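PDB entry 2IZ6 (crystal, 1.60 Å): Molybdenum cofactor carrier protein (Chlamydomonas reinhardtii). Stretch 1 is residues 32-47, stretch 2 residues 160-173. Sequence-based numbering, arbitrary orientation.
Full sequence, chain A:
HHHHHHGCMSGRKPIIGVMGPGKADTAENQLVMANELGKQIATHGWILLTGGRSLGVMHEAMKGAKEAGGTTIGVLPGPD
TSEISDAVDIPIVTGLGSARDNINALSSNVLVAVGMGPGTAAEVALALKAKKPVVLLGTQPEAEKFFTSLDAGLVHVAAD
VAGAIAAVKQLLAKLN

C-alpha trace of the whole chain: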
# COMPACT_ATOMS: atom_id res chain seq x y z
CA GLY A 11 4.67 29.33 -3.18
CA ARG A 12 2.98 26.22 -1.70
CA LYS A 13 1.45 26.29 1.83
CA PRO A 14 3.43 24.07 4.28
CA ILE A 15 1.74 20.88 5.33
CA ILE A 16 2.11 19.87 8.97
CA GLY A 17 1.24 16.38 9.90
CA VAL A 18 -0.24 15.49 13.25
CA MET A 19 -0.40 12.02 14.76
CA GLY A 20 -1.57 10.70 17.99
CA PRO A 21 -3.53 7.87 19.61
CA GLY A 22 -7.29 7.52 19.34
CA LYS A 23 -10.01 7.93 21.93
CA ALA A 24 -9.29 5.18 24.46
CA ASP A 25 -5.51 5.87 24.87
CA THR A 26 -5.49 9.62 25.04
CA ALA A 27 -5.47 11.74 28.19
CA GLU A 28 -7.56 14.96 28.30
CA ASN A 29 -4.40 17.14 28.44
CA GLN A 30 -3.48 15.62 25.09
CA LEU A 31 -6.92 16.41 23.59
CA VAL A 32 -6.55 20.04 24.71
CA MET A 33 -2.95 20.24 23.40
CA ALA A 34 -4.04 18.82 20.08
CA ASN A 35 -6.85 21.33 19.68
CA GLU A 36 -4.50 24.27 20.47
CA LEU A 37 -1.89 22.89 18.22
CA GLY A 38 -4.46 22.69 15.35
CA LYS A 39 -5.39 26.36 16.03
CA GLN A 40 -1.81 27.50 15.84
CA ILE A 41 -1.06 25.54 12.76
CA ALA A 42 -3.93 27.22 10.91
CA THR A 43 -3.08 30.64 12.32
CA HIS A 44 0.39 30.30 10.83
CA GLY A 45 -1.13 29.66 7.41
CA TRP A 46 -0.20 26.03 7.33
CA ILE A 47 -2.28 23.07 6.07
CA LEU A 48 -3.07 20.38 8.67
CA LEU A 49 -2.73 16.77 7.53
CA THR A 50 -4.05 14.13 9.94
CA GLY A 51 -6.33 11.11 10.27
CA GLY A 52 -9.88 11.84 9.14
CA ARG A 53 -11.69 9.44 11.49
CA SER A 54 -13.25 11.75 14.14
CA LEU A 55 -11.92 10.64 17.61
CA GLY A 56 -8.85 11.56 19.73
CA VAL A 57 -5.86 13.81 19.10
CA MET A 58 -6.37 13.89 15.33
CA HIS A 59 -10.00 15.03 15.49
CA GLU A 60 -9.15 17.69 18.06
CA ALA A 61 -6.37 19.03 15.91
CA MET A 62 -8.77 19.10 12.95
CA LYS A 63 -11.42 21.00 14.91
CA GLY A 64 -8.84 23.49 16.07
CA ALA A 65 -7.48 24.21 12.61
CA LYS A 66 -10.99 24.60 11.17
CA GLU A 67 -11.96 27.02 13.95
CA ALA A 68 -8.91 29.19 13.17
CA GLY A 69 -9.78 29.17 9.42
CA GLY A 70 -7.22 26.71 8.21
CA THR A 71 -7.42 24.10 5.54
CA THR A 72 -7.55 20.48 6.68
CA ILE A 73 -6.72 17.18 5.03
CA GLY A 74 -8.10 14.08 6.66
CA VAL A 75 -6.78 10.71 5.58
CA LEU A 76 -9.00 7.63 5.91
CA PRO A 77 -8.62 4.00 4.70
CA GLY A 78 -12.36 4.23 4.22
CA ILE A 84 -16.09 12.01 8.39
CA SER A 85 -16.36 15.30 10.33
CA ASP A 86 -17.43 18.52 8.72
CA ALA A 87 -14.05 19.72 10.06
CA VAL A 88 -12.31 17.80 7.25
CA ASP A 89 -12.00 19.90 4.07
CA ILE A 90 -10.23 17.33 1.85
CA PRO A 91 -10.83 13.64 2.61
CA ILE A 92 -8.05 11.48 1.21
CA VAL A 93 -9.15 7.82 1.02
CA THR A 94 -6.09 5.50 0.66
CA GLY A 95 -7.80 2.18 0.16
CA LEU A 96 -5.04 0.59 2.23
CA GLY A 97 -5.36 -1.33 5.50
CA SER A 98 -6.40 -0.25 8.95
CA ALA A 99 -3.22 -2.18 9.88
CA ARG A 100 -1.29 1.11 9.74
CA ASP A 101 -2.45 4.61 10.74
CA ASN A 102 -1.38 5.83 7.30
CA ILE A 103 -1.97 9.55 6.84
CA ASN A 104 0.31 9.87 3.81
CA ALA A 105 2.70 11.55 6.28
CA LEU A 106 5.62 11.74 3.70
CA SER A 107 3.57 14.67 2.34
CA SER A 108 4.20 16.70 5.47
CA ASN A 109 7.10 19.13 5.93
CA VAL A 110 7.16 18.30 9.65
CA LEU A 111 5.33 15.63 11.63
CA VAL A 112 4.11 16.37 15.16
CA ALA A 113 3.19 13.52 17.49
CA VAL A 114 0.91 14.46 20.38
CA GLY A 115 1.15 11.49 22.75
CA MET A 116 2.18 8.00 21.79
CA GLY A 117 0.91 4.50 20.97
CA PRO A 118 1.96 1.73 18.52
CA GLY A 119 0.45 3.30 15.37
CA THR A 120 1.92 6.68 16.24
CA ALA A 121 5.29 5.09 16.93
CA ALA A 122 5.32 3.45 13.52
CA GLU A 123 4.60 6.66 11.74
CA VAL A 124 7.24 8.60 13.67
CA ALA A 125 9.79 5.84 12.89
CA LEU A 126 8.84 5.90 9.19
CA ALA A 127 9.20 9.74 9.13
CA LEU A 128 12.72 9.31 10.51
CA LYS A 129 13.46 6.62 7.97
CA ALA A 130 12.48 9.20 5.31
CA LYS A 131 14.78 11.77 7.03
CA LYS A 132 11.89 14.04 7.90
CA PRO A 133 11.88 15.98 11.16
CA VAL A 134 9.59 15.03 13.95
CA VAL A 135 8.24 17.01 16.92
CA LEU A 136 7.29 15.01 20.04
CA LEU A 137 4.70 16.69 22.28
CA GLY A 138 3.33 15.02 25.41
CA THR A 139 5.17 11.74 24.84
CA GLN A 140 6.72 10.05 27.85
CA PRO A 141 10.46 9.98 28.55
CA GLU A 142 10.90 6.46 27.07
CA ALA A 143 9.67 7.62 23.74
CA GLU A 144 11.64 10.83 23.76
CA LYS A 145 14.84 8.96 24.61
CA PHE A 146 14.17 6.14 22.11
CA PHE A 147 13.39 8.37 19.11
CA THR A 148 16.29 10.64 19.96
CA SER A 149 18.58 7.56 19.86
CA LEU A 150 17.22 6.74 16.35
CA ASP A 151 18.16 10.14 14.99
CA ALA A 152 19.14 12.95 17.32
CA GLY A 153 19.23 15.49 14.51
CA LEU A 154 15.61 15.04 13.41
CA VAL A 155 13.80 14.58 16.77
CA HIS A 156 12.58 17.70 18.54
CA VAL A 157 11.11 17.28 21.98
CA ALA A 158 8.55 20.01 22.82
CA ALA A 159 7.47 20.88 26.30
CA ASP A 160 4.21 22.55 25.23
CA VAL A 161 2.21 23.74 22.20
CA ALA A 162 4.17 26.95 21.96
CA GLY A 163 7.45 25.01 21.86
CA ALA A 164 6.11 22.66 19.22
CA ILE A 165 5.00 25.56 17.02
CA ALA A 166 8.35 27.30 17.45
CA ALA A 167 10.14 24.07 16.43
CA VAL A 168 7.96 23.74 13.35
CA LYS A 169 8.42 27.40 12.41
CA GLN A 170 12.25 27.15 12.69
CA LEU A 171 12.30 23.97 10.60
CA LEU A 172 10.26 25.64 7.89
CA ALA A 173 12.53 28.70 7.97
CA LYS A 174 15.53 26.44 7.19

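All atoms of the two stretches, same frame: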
# COMPACT_ATOMS: atom_id res chain seq x y z
N VAL A 32 -6.60 18.60 24.62
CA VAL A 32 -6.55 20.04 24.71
C VAL A 32 -5.30 20.47 23.91
O VAL A 32 -5.39 21.42 23.12
CB VAL A 32 -6.40 20.52 26.17
CG1 VAL A 32 -6.11 22.02 26.22
CG2 VAL A 32 -7.62 20.16 26.93
N MET A 33 -4.16 19.88 24.17
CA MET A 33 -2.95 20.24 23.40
C MET A 33 -3.13 20.12 21.90
O MET A 33 -2.73 20.98 21.13
CB MET A 33 -1.73 19.47 23.85
CG MET A 33 -1.25 20.00 25.24
SD MET A 33 0.47 19.55 25.57
CE MET A 33 0.28 17.83 25.29
N ALA A 34 -3.77 19.03 21.48
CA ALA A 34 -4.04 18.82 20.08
C ALA A 34 -4.92 19.88 19.46
O ALA A 34 -4.62 20.41 18.34
CB ALA A 34 -4.60 17.42 19.85
N ASN A 35 -5.97 20.27 20.19
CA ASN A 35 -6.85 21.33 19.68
C ASN A 35 -6.08 22.66 19.50
O ASN A 35 -6.24 23.35 18.49
CB ASN A 35 -8.09 21.46 20.63
CG ASN A 35 -9.10 22.45 20.10
OD1 ASN A 35 -9.08 23.60 20.48
ND2 ASN A 35 -9.88 22.04 19.09
N GLU A 36 -5.29 23.04 20.51
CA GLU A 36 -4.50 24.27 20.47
C GLU A 36 -3.49 24.22 19.41
O GLU A 36 -3.28 25.21 18.73
CB GLU A 36 -3.81 24.51 21.80
CG GLU A 36 -3.13 25.88 21.88
CD GLU A 36 -4.07 27.14 21.77
OE1 GLU A 36 -5.29 27.08 22.08
OE2 GLU A 36 -3.56 28.22 21.33
N LEU A 37 -2.87 23.05 19.28
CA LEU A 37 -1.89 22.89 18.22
C LEU A 37 -2.55 23.13 16.87
O LEU A 37 -1.93 23.83 16.02
CB LEU A 37 -1.31 21.49 18.31
CG LEU A 37 -0.23 21.19 17.28
CD1 LEU A 37 1.06 21.88 17.60
CD2 LEU A 37 -0.05 19.67 17.11
N GLY A 38 -3.67 22.49 16.58
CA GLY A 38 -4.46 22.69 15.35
C GLY A 38 -4.75 24.16 15.07
O GLY A 38 -4.52 24.69 13.95
N LYS A 39 -5.14 24.87 16.10
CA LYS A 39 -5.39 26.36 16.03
C LYS A 39 -4.18 27.07 15.55
O LYS A 39 -4.28 27.85 14.64
CB LYS A 39 -5.90 26.88 17.41
CG LYS A 39 -7.23 26.49 17.76
CD LYS A 39 -7.67 27.41 18.93
CE LYS A 39 -8.45 26.69 19.98
NZ LYS A 39 -8.46 27.57 21.25
N GLN A 40 -3.02 26.75 16.10
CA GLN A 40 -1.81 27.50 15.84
C GLN A 40 -1.32 27.17 14.51
O GLN A 40 -0.78 28.03 13.80
CB GLN A 40 -0.81 27.25 16.97
CG GLN A 40 -1.31 27.81 18.29
CD GLN A 40 -1.63 29.31 18.29
OE1 GLN A 40 -1.01 30.11 17.54
NE2 GLN A 40 -2.55 29.72 19.18
N ILE A 41 -1.47 25.90 14.11
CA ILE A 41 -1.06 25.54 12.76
C ILE A 41 -1.83 26.38 11.74
O ILE A 41 -1.24 26.87 10.80
CB ILE A 41 -1.21 23.98 12.50
CG1 ILE A 41 -0.14 23.24 13.31
CG2 ILE A 41 -1.35 23.60 11.04
CD1 ILE A 41 -0.44 21.77 13.44
N ALA A 42 -3.12 26.42 11.84
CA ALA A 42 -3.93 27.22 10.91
C ALA A 42 -3.63 28.72 10.92
O ALA A 42 -3.58 29.37 9.88
CB ALA A 42 -5.32 27.03 11.16
N THR A 43 -3.36 29.21 12.11
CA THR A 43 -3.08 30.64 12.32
C THR A 43 -1.79 31.05 11.64
O THR A 43 -1.67 32.16 11.12
CB THR A 43 -3.03 30.96 13.81
OG1 THR A 43 -4.32 30.66 14.45
CG2 THR A 43 -2.63 32.42 14.04
N HIS A 44 -0.81 30.12 11.60
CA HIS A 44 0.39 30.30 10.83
C HIS A 44 0.24 30.10 9.34
O HIS A 44 1.23 30.18 8.61
CB HIS A 44 1.50 29.41 11.41
CG HIS A 44 2.07 29.93 12.69
ND1 HIS A 44 1.43 29.81 13.89
CD2 HIS A 44 3.18 30.69 12.93
CE1 HIS A 44 2.13 30.42 14.84
NE2 HIS A 44 3.22 30.93 14.28
N GLY A 45 -0.96 29.82 8.84
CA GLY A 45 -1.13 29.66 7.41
C GLY A 45 -0.75 28.33 6.84
O GLY A 45 -0.50 28.25 5.63
N TRP A 46 -0.58 27.35 7.70
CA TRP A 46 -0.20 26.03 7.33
C TRP A 46 -1.44 25.14 7.14
O TRP A 46 -2.46 25.35 7.77
CB TRP A 46 0.78 25.40 8.32
CG TRP A 46 1.93 26.27 8.66
CD1 TRP A 46 2.62 27.14 7.82
CD2 TRP A 46 2.66 26.26 9.89
NE1 TRP A 46 3.63 27.78 8.57
CE2 TRP A 46 3.66 27.26 9.83
CE3 TRP A 46 2.41 25.65 11.12
CZ2 TRP A 46 4.50 27.56 10.93
CZ3 TRP A 46 3.22 25.98 12.24
CH2 TRP A 46 4.28 26.90 12.10
N ILE A 47 -1.28 24.13 6.28
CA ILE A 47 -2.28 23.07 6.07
C ILE A 47 -2.06 21.96 7.11
O ILE A 47 -0.92 21.59 7.34
CB ILE A 47 -2.20 22.49 4.66
CG1 ILE A 47 -2.51 23.51 3.55
CG2 ILE A 47 -3.15 21.32 4.51
CD1 ILE A 47 -2.13 23.05 2.14
N ASP A 160 5.59 22.09 25.36
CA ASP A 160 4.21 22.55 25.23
C ASP A 160 3.91 22.95 23.78
O ASP A 160 4.80 22.86 22.91
CB ASP A 160 3.95 23.76 26.17
CG ASP A 160 4.98 24.89 25.98
OD1 ASP A 160 5.13 25.72 26.94
OD2 ASP A 160 5.64 25.06 24.92
N VAL A 161 2.67 23.40 23.53
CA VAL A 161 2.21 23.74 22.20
C VAL A 161 3.06 24.86 21.65
O VAL A 161 3.54 24.81 20.53
CB VAL A 161 0.72 24.10 22.11
CG1 VAL A 161 0.38 24.72 20.77
CG2 VAL A 161 -0.05 22.90 22.37
N ALA A 162 3.25 25.91 22.44
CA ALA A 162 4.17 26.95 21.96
C ALA A 162 5.54 26.45 21.47
O ALA A 162 6.02 26.89 20.43
CB ALA A 162 4.39 28.03 23.05
N GLY A 163 6.16 25.55 22.23
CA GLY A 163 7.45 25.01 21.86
C GLY A 163 7.39 24.21 20.59
O GLY A 163 8.32 24.30 19.74
N ALA A 164 6.35 23.44 20.44
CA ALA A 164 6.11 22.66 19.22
C ALA A 164 5.99 23.54 17.99
O ALA A 164 6.61 23.31 16.96
CB ALA A 164 4.86 21.72 19.42
N ILE A 165 5.19 24.62 18.09
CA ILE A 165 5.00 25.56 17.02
C ILE A 165 6.31 26.27 16.66
O ILE A 165 6.66 26.44 15.53
CB ILE A 165 3.84 26.54 17.35
CG1 ILE A 165 2.50 25.79 17.42
CG2 ILE A 165 3.83 27.76 16.38
CD1 ILE A 165 1.99 25.28 16.03
N ALA A 166 7.06 26.68 17.69
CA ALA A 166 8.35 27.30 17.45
C ALA A 166 9.28 26.37 16.75
O ALA A 166 10.01 26.82 15.86
CB ALA A 166 8.96 27.76 18.81
N ALA A 167 9.28 25.08 17.11
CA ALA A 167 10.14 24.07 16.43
C ALA A 167 9.76 23.94 14.95
O ALA A 167 10.62 23.97 14.06
CB ALA A 167 10.08 22.74 17.13
N VAL A 168 8.46 23.82 14.69
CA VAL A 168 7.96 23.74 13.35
C VAL A 168 8.39 25.00 12.55
O VAL A 168 8.84 24.92 11.44
CB VAL A 168 6.45 23.55 13.29
CG1 VAL A 168 5.93 23.56 11.82
CG2 VAL A 168 6.02 22.21 13.96
N LYS A 169 8.14 26.17 13.11
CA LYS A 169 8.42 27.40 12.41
C LYS A 169 9.89 27.48 12.04
O LYS A 169 10.24 27.87 10.92
CB LYS A 169 7.99 28.60 13.31
CG LYS A 169 7.91 29.93 12.67
CD LYS A 169 7.26 30.99 13.65
CE LYS A 169 7.44 32.40 13.18
NZ LYS A 169 6.80 33.31 14.24
N GLN A 170 10.79 27.08 12.93
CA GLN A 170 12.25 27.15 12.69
C GLN A 170 12.66 26.18 11.57
O GLN A 170 13.46 26.49 10.68
CB GLN A 170 12.97 26.77 13.99
CG GLN A 170 14.49 26.78 13.99
CD GLN A 170 15.06 26.40 15.39
OE1 GLN A 170 14.29 26.07 16.33
NE2 GLN A 170 16.39 26.49 15.54
N LEU A 171 12.13 24.98 11.63
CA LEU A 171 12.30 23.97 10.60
C LEU A 171 11.85 24.50 9.25
O LEU A 171 12.61 24.46 8.24
CB LEU A 171 11.59 22.68 10.99
CG LEU A 171 12.25 21.96 12.18
CD1 LEU A 171 11.31 20.98 12.77
CD2 LEU A 171 13.57 21.26 11.81
N LEU A 172 10.70 25.13 9.18
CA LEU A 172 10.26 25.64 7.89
C LEU A 172 11.14 26.77 7.39
O LEU A 172 11.33 26.90 6.19
CB LEU A 172 8.83 26.13 7.97
CG LEU A 172 7.78 25.05 8.22
CD1 LEU A 172 6.39 25.72 8.46
CD2 LEU A 172 7.66 23.94 7.14
N ALA A 173 11.64 27.56 8.31
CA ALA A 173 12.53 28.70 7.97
C ALA A 173 13.85 28.22 7.41
O ALA A 173 14.46 28.93 6.61
CB ALA A 173 12.70 29.59 9.16
O HOH W 1 5.01 32.24 15.96

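Two helices, 32-43 and 161-173, run in broadly the same direction, inclined by 37° with axes 9.9 Å apart at their closest. No hydrogen bond joins the stretches directly; apolar packing dominates, centred on V161, I165 and W46.

V161, in the first turn of its helix, is a knob seated among M33, E36, L37 and Q40. Its compact, branched side chain suits so close an approach: CG2 lies 3.5 Å from M33 O, and CG1 lies 3.9 Å from L37 CA.

One turn on, I165 reaches farther. Its CD1 lies 3.6 Å from Q40 CB, 3.9 Å from L37 CD1 and 4.0 Å from I41 CG1, while its CG2 meets H44 CE1 at 3.5 Å. H44 ND1 donates to Q40 O at 2.8 Å, which helps to fix the ring; a water links its NE2 (2.8 Å) to K169 NZ (2.7 Å).

Beyond the first helix, G45 takes a positive phi in a Schellman motif, where a CB would jam against the carbonyl O of H44, so glycine suits the turn; W46 follows. The broad indole offers a face to two residues a turn apart: V168 CG1 sits 3.7 Å from W46 CZ3, and L172 CD1 3.4 Å from W46 CE2, both CH-pi contacts. I165 CD1 meets the ring's edge, 4.0 Å from W46 CZ3.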